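Amine Dehydrogenase (Pseudomonas putida, PDB 1JMX) binds two covalently attached c-type hemes and, as the heme-bearing subunit of an amine dehydrogenase, probably passes on electrons. Local coordinates at residues 374-379 with 480-485; 419-424 with 461-466; 269-274 with 388-393; 425-430 with 453-458. One frame throughout, in Å; residues are numbered along the deposited sequence.

Contact 1 of 4, residues 374-379 with 480-485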
loop_
_atom_site.group_PDB
_atom_site.type_symbol
_atom_site.label_atom_id
_atom_site.label_comp_id
_atom_site.label_asym_id
_atom_site.label_seq_id
_atom_site.Cartn_x
_atom_site.Cartn_y
_atom_site.Cartn_z
ATOM N N PHE A 374 17.438 -6.282 1.025
ATOM C CA PHE A 374 16.266 -5.760 1.722
ATOM C C PHE A 374 15.013 -6.445 1.166
ATOM O O PHE A 374 14.874 -6.622 -0.039
ATOM C CB PHE A 374 16.146 -4.243 1.551
ATOM C CG PHE A 374 14.959 -3.648 2.264
ATOM C CD1 PHE A 374 14.956 -3.522 3.652
ATOM C CD2 PHE A 374 13.834 -3.235 1.556
ATOM C CE1 PHE A 374 13.853 -2.994 4.327
ATOM C CE2 PHE A 374 12.722 -2.703 2.220
ATOM C CZ PHE A 374 12.733 -2.583 3.607
ATOM N N SER A 375 14.112 -6.848 2.054
ATOM C CA SER A 375 12.888 -7.514 1.630
ATOM C C SER A 375 11.760 -7.359 2.641
ATOM O O SER A 375 11.982 -6.984 3.791
ATOM C CB SER A 375 13.149 -9.001 1.356
ATOM O OG SER A 375 13.453 -9.705 2.546
ATOM N N ILE A 376 10.550 -7.680 2.207
ATOM C CA ILE A 376 9.371 -7.572 3.053
ATOM C C ILE A 376 8.672 -8.919 3.245
ATOM O O ILE A 376 8.273 -9.566 2.278
ATOM C CB ILE A 376 8.333 -6.560 2.449
ATOM C CG1 ILE A 376 8.933 -5.155 2.359
ATOM C CG2 ILE A 376 7.026 -6.567 3.251
ATOM C CD1 ILE A 376 9.253 -4.539 3.690
ATOM N N ALA A 377 8.549 -9.331 4.503
ATOM C CA ALA A 377 7.852 -10.559 4.873
ATOM C C ALA A 377 6.529 -10.078 5.463
ATOM O O ALA A 377 6.456 -8.975 5.999
ATOM C CB ALA A 377 8.654 -11.327 5.918
ATOM N N ARG A 378 5.471 -10.869 5.349
ATOM C CA ARG A 378 4.186 -10.431 5.886
ATOM C C ARG A 378 3.479 -11.512 6.689
ATOM O O ARG A 378 3.501 -12.685 6.335
ATOM C CB ARG A 378 3.265 -9.948 4.753
ATOM C CG ARG A 378 3.978 -9.186 3.638
ATOM C CD ARG A 378 3.043 -8.706 2.539
ATOM N NE ARG A 378 2.333 -7.519 2.977
ATOM C CZ ARG A 378 2.401 -6.326 2.396
ATOM N NH1 ARG A 378 3.144 -6.131 1.314
ATOM N NH2 ARG A 378 1.770 -5.307 2.956
ATOM N N ILE A 379 2.867 -11.115 7.793
ATOM C CA ILE A 379 2.124 -12.055 8.605
ATOM C C ILE A 379 0.904 -12.450 7.776
ATOM O O ILE A 379 0.555 -11.776 6.814
ATOM C CB ILE A 379 1.681 -11.435 9.968
ATOM C CG1 ILE A 379 0.799 -10.202 9.742
ATOM C CG2 ILE A 379 2.908 -11.086 10.815
ATOM C CD1 ILE A 379 0.376 -9.497 11.026
ATOM N N HIS A 480 18.636 -7.199 5.624
ATOM C CA HIS A 480 17.613 -6.505 6.391
ATOM C C HIS A 480 16.233 -6.949 5.944
ATOM O O HIS A 480 15.883 -6.840 4.771
ATOM C CB HIS A 480 17.747 -4.989 6.211
ATOM C CG HIS A 480 16.834 -4.186 7.088
ATOM N ND1 HIS A 480 16.634 -2.835 6.911
ATOM C CD2 HIS A 480 16.087 -4.537 8.160
ATOM C CE1 HIS A 480 15.807 -2.387 7.836
ATOM N NE2 HIS A 480 15.461 -3.402 8.606
ATOM N N MET A 481 15.454 -7.441 6.898
ATOM C CA MET A 481 14.102 -7.889 6.623
ATOM C C MET A 481 13.107 -7.284 7.604
ATOM O O MET A 481 13.371 -7.185 8.799
ATOM C CB MET A 481 14.019 -9.418 6.692
ATOM C CG MET A 481 12.606 -9.962 6.519
ATOM S SD MET A 481 12.440 -11.722 6.808
ATOM C CE MET A 481 12.963 -11.839 8.506
ATOM N N ILE A 482 11.971 -6.845 7.077
ATOM C CA ILE A 482 10.900 -6.293 7.899
ATOM C C ILE A 482 9.683 -7.199 7.711
ATOM O O ILE A 482 9.301 -7.513 6.585
ATOM C CB ILE A 482 10.543 -4.837 7.497
ATOM C CG1 ILE A 482 11.643 -3.877 7.943
ATOM C CG2 ILE A 482 9.220 -4.426 8.111
ATOM C CD1 ILE A 482 11.454 -2.484 7.443
ATOM N N VAL A 483 9.147 -7.694 8.821
ATOM C CA VAL A 483 7.966 -8.541 8.792
ATOM C C VAL A 483 6.814 -7.621 9.146
ATOM O O VAL A 483 6.793 -7.051 10.235
ATOM C CB VAL A 483 8.035 -9.664 9.844
ATOM C CG1 VAL A 483 6.829 -10.572 9.720
ATOM C CG2 VAL A 483 9.318 -10.461 9.689
ATOM N N THR A 484 5.910 -7.404 8.195
ATOM C CA THR A 484 4.751 -6.545 8.433
ATOM C C THR A 484 3.377 -7.139 8.249
ATOM O O THR A 484 3.210 -8.352 8.131
ATOM C CB THR A 484 4.765 -5.246 7.617
ATOM O OG1 THR A 484 5.389 -5.447 6.336
ATOM C CG2 THR A 484 5.399 -4.187 8.408
ATOM N N VAL A 485 2.408 -6.228 8.210
ATOM C CA VAL A 485 1.000 -6.526 8.068
ATOM C C VAL A 485 0.565 -6.891 6.649
ATOM O O VAL A 485 1.263 -6.637 5.669
ATOM C CB VAL A 485 0.166 -5.329 8.587
ATOM C CG1 VAL A 485 0.596 -4.984 10.013
ATOM C CG2 VAL A 485 0.346 -4.119 7.676
HETATM O O HOH W 1 16.319 -8.896 3.087
#
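Strands 374-378 and 480-484 are parallel neighbours in a mixed sheet of the C-terminal domain, which is probably of the E-set (immunoglobulin-like) type. Their short axes approach to 4.4 Å and diverge by 28°. Five backbone bonds make the ladder. Ser375 O receives Ile482 N and Ser375 N donates to His480 O, Ala377 O receives Thr484 N and Ala377 N donates to Ile482 O, and Ile379 N closes the row on Thr484 O.

Arg378 continues the grip beyond the strand end. Its CB passes Thr484 O at 3.7 Å, and the chain runs straight through CG to CD before bending at chi3 (78°). That bend turns the guanidinium side-on to Val485 O, which receives NE at 3.0 Å and NH2 at 3.1 Å. The oxygen lies close to the guanidinium plane, but sharing one acceptor leaves neither N-H straight. NH2 also bonds an acidic side chain of another protein's chain, so this corner of the sheet belongs to a subunit interface.

On the same face as Arg378, Ile376 CD1 rests on Ile482 CB. The other face brings Ala377 CB against Met481 SD, 3.9 Å away. Phe374 and His480 both hold CG anti to the backbone N and form an offset edge-to-face pair, planes at 65°. Phe374 CE1 stands 3.7 Å above the His480 ring plane, near its rim, and 4.0 Å from Ile482 CD1.

Contact 2 of 4, residues 419-424 with 461-466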
loop_
_atom_site.group_PDB
_atom_site.type_symbol
_atom_site.label_atom_id
_atom_site.label_comp_id
_atom_site.label_asym_id
_atom_site.label_seq_id
_atom_site.Cartn_x
_atom_site.Cartn_y
_atom_site.Cartn_z
ATOM N N GLU A 419 18.455 -11.601 13.969
ATOM C CA GLU A 419 18.817 -10.796 15.129
ATOM C C GLU A 419 18.065 -9.484 15.062
ATOM O O GLU A 419 17.728 -9.026 13.980
ATOM C CB GLU A 419 20.311 -10.491 15.119
ATOM C CG GLU A 419 21.172 -11.709 14.920
ATOM C CD GLU A 419 22.608 -11.460 15.289
ATOM O OE1 GLU A 419 23.216 -10.491 14.757
ATOM O OE2 GLU A 419 23.124 -12.240 16.124
ATOM N N PRO A 420 17.779 -8.868 16.224
ATOM C CA PRO A 420 17.063 -7.590 16.264
ATOM C C PRO A 420 17.826 -6.577 15.427
ATOM O O PRO A 420 19.055 -6.507 15.508
ATOM C CB PRO A 420 17.132 -7.216 17.737
ATOM C CG PRO A 420 17.115 -8.544 18.415
ATOM C CD PRO A 420 18.072 -9.342 17.585
ATOM N N PHE A 421 17.116 -5.828 14.590
ATOM C CA PHE A 421 17.765 -4.834 13.751
ATOM C C PHE A 421 18.180 -3.602 14.558
ATOM O O PHE A 421 19.203 -2.977 14.276
ATOM C CB PHE A 421 16.847 -4.420 12.603
ATOM C CG PHE A 421 17.506 -3.521 11.597
ATOM C CD1 PHE A 421 18.348 -4.049 10.617
ATOM C CD2 PHE A 421 17.285 -2.149 11.623
ATOM C CE1 PHE A 421 18.960 -3.224 9.674
ATOM C CE2 PHE A 421 17.895 -1.309 10.682
ATOM C CZ PHE A 421 18.733 -1.850 9.705
ATOM N N ASN A 422 17.372 -3.243 15.547
ATOM C CA ASN A 422 17.670 -2.083 16.370
ATOM C C ASN A 422 17.293 -2.287 17.831
ATOM O O ASN A 422 16.732 -3.321 18.204
ATOM C CB ASN A 422 17.008 -0.813 15.798
ATOM C CG ASN A 422 15.499 -0.945 15.632
ATOM O OD1 ASN A 422 14.819 -1.584 16.436
ATOM N ND2 ASN A 422 14.969 -0.333 14.582
ATOM N N GLU A 423 17.636 -1.301 18.657
ATOM C CA GLU A 423 17.350 -1.354 20.084
ATOM C C GLU A 423 15.864 -1.574 20.320
ATOM O O GLU A 423 15.461 -2.293 21.238
ATOM C CB GLU A 423 17.803 -0.056 20.763
ATOM N N ARG A 424 15.056 -0.974 19.456
ATOM C CA ARG A 424 13.614 -1.086 19.558
ATOM C C ARG A 424 13.161 -2.541 19.382
ATOM O O ARG A 424 12.308 -3.020 20.126
ATOM C CB ARG A 424 12.957 -0.148 18.543
ATOM N N ALA A 461 4.836 -8.660 14.011
ATOM C CA ALA A 461 5.661 -7.912 13.080
ATOM C C ALA A 461 7.042 -7.731 13.719
ATOM O O ALA A 461 7.199 -7.926 14.926
ATOM C CB ALA A 461 5.019 -6.549 12.788
ATOM N N GLY A 462 8.038 -7.381 12.910
ATOM C CA GLY A 462 9.377 -7.187 13.433
ATOM C C GLY A 462 10.366 -6.543 12.481
ATOM O O GLY A 462 10.181 -6.559 11.265
ATOM N N ASN A 463 11.402 -5.939 13.053
ATOM C CA ASN A 463 12.461 -5.290 12.291
ATOM C C ASN A 463 13.670 -6.197 12.529
ATOM O O ASN A 463 14.298 -6.152 13.590
ATOM C CB ASN A 463 12.697 -3.878 12.840
ATOM C CG ASN A 463 13.405 -2.985 11.862
ATOM O OD1 ASN A 463 13.859 -3.434 10.816
ATOM N ND2 ASN A 463 13.506 -1.710 12.195
ATOM N N LEU A 464 13.959 -7.047 11.548
ATOM C CA LEU A 464 15.027 -8.031 11.662
ATOM C C LEU A 464 16.286 -7.899 10.803
ATOM O O LEU A 464 16.285 -7.334 9.710
ATOM C CB LEU A 464 14.433 -9.430 11.463
ATOM C CG LEU A 464 13.279 -9.834 12.382
ATOM C CD1 LEU A 464 12.824 -11.239 12.036
ATOM C CD2 LEU A 464 13.712 -9.753 13.846
ATOM N N LYS A 465 17.361 -8.469 11.328
ATOM C CA LYS A 465 18.657 -8.488 10.672
ATOM C C LYS A 465 18.875 -9.947 10.307
ATOM O O LYS A 465 18.825 -10.821 11.168
ATOM C CB LYS A 465 19.746 -7.995 11.631
ATOM C CG LYS A 465 21.033 -7.590 10.947
ATOM C CD LYS A 465 21.854 -6.624 11.800
ATOM C CE LYS A 465 22.255 -7.240 13.145
ATOM N NZ LYS A 465 23.293 -6.410 13.852
ATOM N N VAL A 466 19.022 -10.204 9.017
ATOM C CA VAL A 466 19.215 -11.554 8.505
ATOM C C VAL A 466 20.700 -11.888 8.387
ATOM O O VAL A 466 21.397 -11.330 7.542
ATOM C CB VAL A 466 18.522 -11.700 7.133
ATOM C CG1 VAL A 466 18.824 -13.050 6.516
ATOM C CG2 VAL A 466 17.016 -11.512 7.298
#
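Phe421 and Asn463 both place CG anti to the backbone N, which brings the ring and the amide together with planes only 20° apart. Phe421 CB does the closest touching, 3.2 Å from Asn463 O and 3.6 Å from Asn463 OD1, while CD2 lies beside the amide nitrogen. The polar end of Asn463 is fixed from elsewhere: OD1 accepts from His480 NE2, and the His480 ring in turn stacks with Phe421.

Asn422 takes the crowded rotamer, its CG between backbone N and carbonyl carbon (chi1 56°). From there OD1 caps Ala425 N, and ND2 is left 3.1 Å from Asn463 ND2. Two donors meet there, their amide planes nearly perpendicular, so the approach is a contact and not a bond.

Lys465 bends at chi3 and lays its chain across that of Glu419. Lys465 CE lies 3.8 Å from Glu419 OE1, but NZ stays 4.2 Å from that oxygen, too far for a salt bridge.

Beneath these groups the backbones pair. Glu419 and Lys465 exchange two bonds, with Lys465 N to Glu419 O at 2.7 Å. Phe421 N then reaches Asn463 O at 3.0 Å from above the carbonyl plane, the last rung as the chains part. This is an antiparallel strand pair giving way to a helix whose N-cap is an asparagine.

Contact 3 of 4, residues 269-274 with 388-393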
loop_
_atom_site.group_PDB
_atom_site.type_symbol
_atom_site.label_atom_id
_atom_site.label_comp_id
_atom_site.label_asym_id
_atom_site.label_seq_id
_atom_site.Cartn_x
_atom_site.Cartn_y
_atom_site.Cartn_z
ATOM N N HIS A 269 1.425 -17.838 -3.871
ATOM C CA HIS A 269 2.503 -17.163 -3.165
ATOM C C HIS A 269 3.553 -16.710 -4.160
ATOM O O HIS A 269 4.359 -17.520 -4.630
ATOM C CB HIS A 269 3.134 -18.139 -2.179
ATOM C CG HIS A 269 2.138 -18.968 -1.435
ATOM N ND1 HIS A 269 1.563 -18.562 -0.249
ATOM C CD2 HIS A 269 1.580 -20.164 -1.735
ATOM C CE1 HIS A 269 0.692 -19.471 0.150
ATOM N NE2 HIS A 269 0.681 -20.450 -0.736
ATOM N N ASP A 270 3.561 -15.420 -4.475
ATOM C CA ASP A 270 4.528 -14.932 -5.443
ATOM C C ASP A 270 5.957 -14.694 -4.984
ATOM O O ASP A 270 6.795 -14.320 -5.792
ATOM C CB ASP A 270 3.990 -13.755 -6.259
ATOM C CG ASP A 270 3.316 -12.716 -5.416
ATOM O OD1 ASP A 270 2.093 -12.546 -5.582
ATOM O OD2 ASP A 270 4.012 -12.066 -4.613
ATOM N N GLU A 271 6.236 -14.897 -3.700
ATOM C CA GLU A 271 7.606 -14.765 -3.196
ATOM C C GLU A 271 8.272 -16.121 -3.393
ATOM O O GLU A 271 9.484 -16.253 -3.291
ATOM C CB GLU A 271 7.680 -14.415 -1.695
ATOM C CG GLU A 271 6.373 -14.175 -0.961
ATOM C CD GLU A 271 5.609 -15.440 -0.627
ATOM O OE1 GLU A 271 6.038 -16.211 0.255
ATOM O OE2 GLU A 271 4.544 -15.637 -1.231
ATOM N N ARG A 272 7.451 -17.137 -3.630
ATOM C CA ARG A 272 7.938 -18.490 -3.832
ATOM C C ARG A 272 7.959 -18.783 -5.324
ATOM O O ARG A 272 6.963 -19.213 -5.906
ATOM C CB ARG A 272 7.036 -19.461 -3.080
ATOM C CG ARG A 272 6.757 -18.967 -1.680
ATOM C CD ARG A 272 5.776 -19.813 -0.936
ATOM N NE ARG A 272 5.232 -19.065 0.189
ATOM C CZ ARG A 272 4.404 -19.562 1.099
ATOM N NH1 ARG A 272 4.017 -20.828 1.033
ATOM N NH2 ARG A 272 3.924 -18.774 2.047
ATOM N N GLY A 273 9.098 -18.504 -5.942
ATOM C CA GLY A 273 9.234 -18.726 -7.359
ATOM C C GLY A 273 10.664 -18.976 -7.771
ATOM O O GLY A 273 11.566 -19.052 -6.938
ATOM N N LEU A 274 10.870 -19.093 -9.072
ATOM C CA LEU A 274 12.189 -19.340 -9.610
ATOM C C LEU A 274 12.411 -18.536 -10.883
ATOM O O LEU A 274 11.473 -18.258 -11.625
ATOM C CB LEU A 274 12.374 -20.843 -9.896
ATOM C CG LEU A 274 11.319 -21.555 -10.748
ATOM C CD1 LEU A 274 11.978 -22.392 -11.802
ATOM C CD2 LEU A 274 10.409 -22.397 -9.889
ATOM N N LYS A 388 0.715 -16.130 4.441
ATOM C CA LYS A 388 1.959 -15.582 4.979
ATOM C C LYS A 388 2.906 -15.345 3.806
ATOM O O LYS A 388 2.883 -16.084 2.823
ATOM C CB LYS A 388 2.620 -16.563 5.950
ATOM C CG LYS A 388 1.765 -16.990 7.110
ATOM C CD LYS A 388 2.562 -17.819 8.083
ATOM C CE LYS A 388 1.730 -18.245 9.279
ATOM N NZ LYS A 388 2.581 -18.825 10.363
ATOM N N VAL A 389 3.680 -14.271 3.878
ATOM C CA VAL A 389 4.652 -13.952 2.841
ATOM C C VAL A 389 6.025 -14.192 3.466
ATOM O O VAL A 389 6.432 -13.496 4.396
ATOM C CB VAL A 389 4.518 -12.489 2.346
ATOM C CG1 VAL A 389 5.656 -12.137 1.407
ATOM C CG2 VAL A 389 3.181 -12.299 1.638
ATOM N N GLN A 390 6.693 -15.238 2.984
ATOM C CA GLN A 390 8.007 -15.630 3.473
ATOM C C GLN A 390 9.158 -14.749 3.014
ATOM O O GLN A 390 9.097 -14.083 1.977
ATOM C CB GLN A 390 8.355 -17.039 2.989
ATOM C CG GLN A 390 7.416 -18.150 3.366
ATOM C CD GLN A 390 7.738 -19.428 2.606
ATOM O OE1 GLN A 390 8.376 -19.397 1.552
ATOM N NE2 GLN A 390 7.295 -20.556 3.139
ATOM N N GLY A 391 10.219 -14.777 3.807
ATOM C CA GLY A 391 11.443 -14.093 3.451
ATOM C C GLY A 391 12.264 -15.266 2.922
ATOM O O GLY A 391 12.283 -16.330 3.541
ATOM N N ARG A 392 12.851 -15.137 1.739
ATOM C CA ARG A 392 13.655 -16.226 1.182
ATOM C C ARG A 392 15.005 -15.658 0.831
ATOM O O ARG A 392 15.104 -14.716 0.045
ATOM C CB ARG A 392 12.970 -16.834 -0.032
ATOM C CG ARG A 392 11.723 -17.604 0.329
ATOM C CD ARG A 392 11.074 -18.165 -0.905
ATOM N NE ARG A 392 10.219 -19.288 -0.559
ATOM C CZ ARG A 392 10.613 -20.553 -0.592
ATOM N NH1 ARG A 392 11.850 -20.862 -0.964
ATOM N NH2 ARG A 392 9.775 -21.508 -0.221
ATOM N N PHE A 393 16.053 -16.231 1.411
ATOM C CA PHE A 393 17.377 -15.686 1.200
ATOM C C PHE A 393 18.431 -16.614 0.660
ATOM O O PHE A 393 18.315 -17.832 0.737
ATOM C CB PHE A 393 17.875 -15.054 2.499
ATOM C CG PHE A 393 16.880 -14.143 3.138
ATOM C CD1 PHE A 393 15.998 -14.627 4.100
ATOM C CD2 PHE A 393 16.800 -12.812 2.763
ATOM C CE1 PHE A 393 15.045 -13.791 4.679
ATOM C CE2 PHE A 393 15.853 -11.970 3.334
ATOM C CZ PHE A 393 14.974 -12.461 4.293
HETATM O O HOH W 2 2.299 -15.763 0.004
#
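The Arg272 guanidinium is sandwiched between two flat groups. His269 ND1 lies 3.2 Å above its centre on one face, and on the opposite face the Gln390 amide stacks with planes 11° apart, offset so that CD sits near the rim. At its edge, NE donates to Glu271 OE1 at 3.0 Å, almost straight (174°) and onto the syn lone pair, completing a salt bridge. NH2 makes a weak bond to Lys388 O.

Glu271 OE1 is gripped twice, since Gln390 N also reaches it at 3.0 Å, coming from above the carboxylate plane. The chain gets there through a nearly eclipsed chi1 (-3°) and a bend at chi2, with CG pressed to 3.2 Å from Val389 CG1; both suggest strain. A water donates to Glu271 OE2 and Lys388 O and also binds His269 ND1, at the edge of that ring. Gln390 OE1 takes two weak bonds from Arg392, whose NE is 5.0 Å from Arg272 NE; the carboxylate of Glu271 probably eases the crowding of like charge. An alanine in place of Arg272 would remove the stack, the salt bridge and the bond to Lys388 O, and would probably leave Glu271 and Gln390 less firmly oriented.

His269 to Arg272 form a type I turn at the corner between strand 259-266 and the last strand of the eight-stranded barrel. Facing it, residues 388-390 lead into strand 391-400 of the mixed sheet in the C-terminal domain, bonded through Val389 to Arg378 and through Gly391 to Phe443 of strand 442-445.

Contact 4 of 4, residues 425-430 with 453-458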
loop_
_atom_site.group_PDB
_atom_site.type_symbol
_atom_site.label_atom_id
_atom_site.label_comp_id
_atom_site.label_asym_id
_atom_site.label_seq_id
_atom_site.Cartn_x
_atom_site.Cartn_y
_atom_site.Cartn_z
ATOM N N ALA A 425 13.794 -3.254 18.453
ATOM C CA ALA A 425 13.470 -4.654 18.189
ATOM C C ALA A 425 13.830 -5.541 19.378
ATOM O O ALA A 425 13.153 -6.521 19.650
ATOM C CB ALA A 425 14.187 -5.130 16.938
ATOM N N VAL A 426 14.906 -5.195 20.080
ATOM C CA VAL A 426 15.348 -5.951 21.258
ATOM C C VAL A 426 14.312 -5.797 22.378
ATOM O O VAL A 426 13.884 -6.778 22.987
ATOM C CB VAL A 426 16.730 -5.443 21.780
ATOM C CG1 VAL A 426 17.152 -6.222 23.023
ATOM C CG2 VAL A 426 17.790 -5.570 20.703
ATOM N N GLU A 427 13.900 -4.556 22.614
ATOM C CA GLU A 427 12.924 -4.215 23.650
ATOM C C GLU A 427 11.545 -4.869 23.426
ATOM O O GLU A 427 10.920 -5.344 24.376
ATOM C CB GLU A 427 12.798 -2.685 23.718
ATOM C CG GLU A 427 12.316 -2.102 25.057
ATOM C CD GLU A 427 10.836 -1.692 25.053
ATOM O OE1 GLU A 427 10.371 -1.089 24.045
ATOM O OE2 GLU A 427 10.142 -1.964 26.074
ATOM N N ASP A 428 11.091 -4.919 22.174
ATOM C CA ASP A 428 9.788 -5.513 21.843
ATOM C C ASP A 428 9.820 -7.030 21.637
ATOM O O ASP A 428 8.791 -7.649 21.365
ATOM C CB ASP A 428 9.204 -4.867 20.585
ATOM C CG ASP A 428 8.871 -3.395 20.768
ATOM O OD1 ASP A 428 8.611 -2.948 21.913
ATOM O OD2 ASP A 428 8.855 -2.683 19.741
ATOM N N GLU A 429 11.003 -7.626 21.730
ATOM C CA GLU A 429 11.144 -9.069 21.554
ATOM C C GLU A 429 10.666 -9.541 20.178
ATOM O O GLU A 429 9.960 -10.544 20.067
ATOM C CB GLU A 429 10.373 -9.808 22.645
ATOM C CG GLU A 429 10.757 -9.410 24.064
ATOM C CD GLU A 429 10.179 -10.355 25.091
ATOM O OE1 GLU A 429 8.938 -10.390 25.252
ATOM O OE2 GLU A 429 10.969 -11.082 25.730
ATOM N N ASP A 430 11.078 -8.821 19.137
ATOM C CA ASP A 430 10.712 -9.137 17.759
ATOM C C ASP A 430 11.163 -10.512 17.280
ATOM O O ASP A 430 10.423 -11.204 16.587
ATOM C CB ASP A 430 11.270 -8.077 16.806
ATOM C CG ASP A 430 10.486 -6.778 16.842
ATOM O OD1 ASP A 430 9.501 -6.667 17.595
ATOM O OD2 ASP A 430 10.860 -5.865 16.091
ATOM N N GLU A 453 -0.033 -11.829 23.748
ATOM C CA GLU A 453 1.260 -12.023 24.419
ATOM C C GLU A 453 2.240 -10.875 24.218
ATOM O O GLU A 453 3.228 -10.760 24.942
ATOM C CB GLU A 453 1.921 -13.318 23.936
ATOM C CG GLU A 453 1.234 -14.589 24.408
ATOM C CD GLU A 453 1.241 -14.721 25.927
ATOM O OE1 GLU A 453 2.346 -14.935 26.499
ATOM O OE2 GLU A 453 0.150 -14.596 26.546
ATOM N N ARG A 454 1.971 -10.031 23.227
ATOM C CA ARG A 454 2.849 -8.911 22.939
ATOM C C ARG A 454 2.423 -7.609 23.611
ATOM O O ARG A 454 1.307 -7.500 24.116
ATOM C CB ARG A 454 2.943 -8.697 21.429
ATOM C CG ARG A 454 3.452 -9.888 20.654
ATOM C CD ARG A 454 4.066 -9.455 19.331
ATOM N NE ARG A 454 5.328 -8.756 19.545
ATOM C CZ ARG A 454 6.147 -8.354 18.578
ATOM N NH1 ARG A 454 5.850 -8.563 17.307
ATOM N NH2 ARG A 454 7.299 -7.785 18.892
ATOM N N LYS A 455 3.339 -6.640 23.631
ATOM C CA LYS A 455 3.077 -5.312 24.190
ATOM C C LYS A 455 2.009 -4.667 23.310
ATOM O O LYS A 455 2.125 -4.690 22.084
ATOM C CB LYS A 455 4.335 -4.436 24.137
ATOM C CG LYS A 455 5.480 -4.891 25.021
ATOM C CD LYS A 455 6.679 -3.946 24.913
ATOM C CE LYS A 455 7.938 -4.557 25.542
ATOM N NZ LYS A 455 7.743 -4.927 26.975
ATOM N N MET A 456 0.968 -4.120 23.939
ATOM C CA MET A 456 -0.142 -3.479 23.230
ATOM C C MET A 456 -0.879 -4.474 22.329
ATOM O O MET A 456 -1.468 -4.081 21.318
ATOM C CB MET A 456 0.380 -2.307 22.393
ATOM C CG MET A 456 1.047 -1.216 23.204
ATOM S SD MET A 456 1.741 0.060 22.176
ATOM C CE MET A 456 0.308 1.109 21.902
ATOM N N MET A 457 -0.814 -5.759 22.700
ATOM C CA MET A 457 -1.429 -6.875 21.969
ATOM C C MET A 457 -1.167 -6.764 20.471
ATOM O O MET A 457 -1.984 -7.170 19.646
ATOM C CB MET A 457 -2.939 -6.958 22.262
ATOM C CG MET A 457 -3.781 -5.834 21.643
ATOM S SD MET A 457 -5.437 -5.684 22.341
ATOM C CE MET A 457 -5.929 -7.438 22.418
ATOM N N THR A 458 0.017 -6.267 20.134
ATOM C CA THR A 458 0.400 -6.054 18.746
ATOM C C THR A 458 0.615 -7.302 17.880
ATOM O O THR A 458 0.625 -8.432 18.367
ATOM C CB THR A 458 1.633 -5.118 18.652
ATOM O OG1 THR A 458 1.752 -4.622 17.315
ATOM C CG2 THR A 458 2.911 -5.854 19.039
HETATM O O HOH W 3 5.918 -7.517 22.116
#
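Lys455, Arg454 and Asp428 bury the most surface here. Arg454 bends at chi3 (71°), and that bend sends NH2 to two acceptors: Asp428 O at 2.9 Å, met from above the carbonyl plane, and Asp430 OD1 at 2.8 Å, a salt bridge on the anti lone pair. The Asp430 carboxylate stands at 89° to the guanidinium, yet OD1 lies in the guanidinium plane. A water accepts from Arg454 NE and Lys455 N and donates to Asp428 O.

Lys455 lays its aliphatic end over the helix terminus. CD passes Asp428 OD1 at 3.7 Å, and CE lies 3.3 Å from Glu427 O. The turn at chi4 leaves NZ 3.9 Å from Glu427 OE2, a long salt bridge.

Arg454 NH1 bonds Ala461 O, and Asp430 OD2 receives Asn463 N. An alanine in place of Arg454 would remove the NH2, NH1 and NE bonds and would probably loosen the loop from the helix end. That end is a Schellman motif: Glu429 has positive phi, with Asp430 N bonded back to Ala425 O and Glu429 N to Val426 O. An arginine from the loop before strand 462-470 thus clasps the junction where helix 423-427 ends and helix 430-433 begins.

In the fold
Contacts 1 and 2 are adjacent in the sheet, centres about 10 Å apart, joined by strand pairing (Met481 O to Leu464 N, 2.8 Å). Contact 4 is nested inside the chain loop of contact 2, itself inside that of contact 1; the centres of contacts 2 and 4 are about 11 Å apart. Contact 3, its centre about 11 Å from that of contact 1, ties this domain to the barrel, and Met481 SD packs on Phe393 CZ at 3.6 Å. Arg378 of contact 1 has its side chain about 13 Å from a heme c and about 12 Å from that of His104, an axial ligand of the second heme; contacts 2, 3 and 4 lie away from the heme sites.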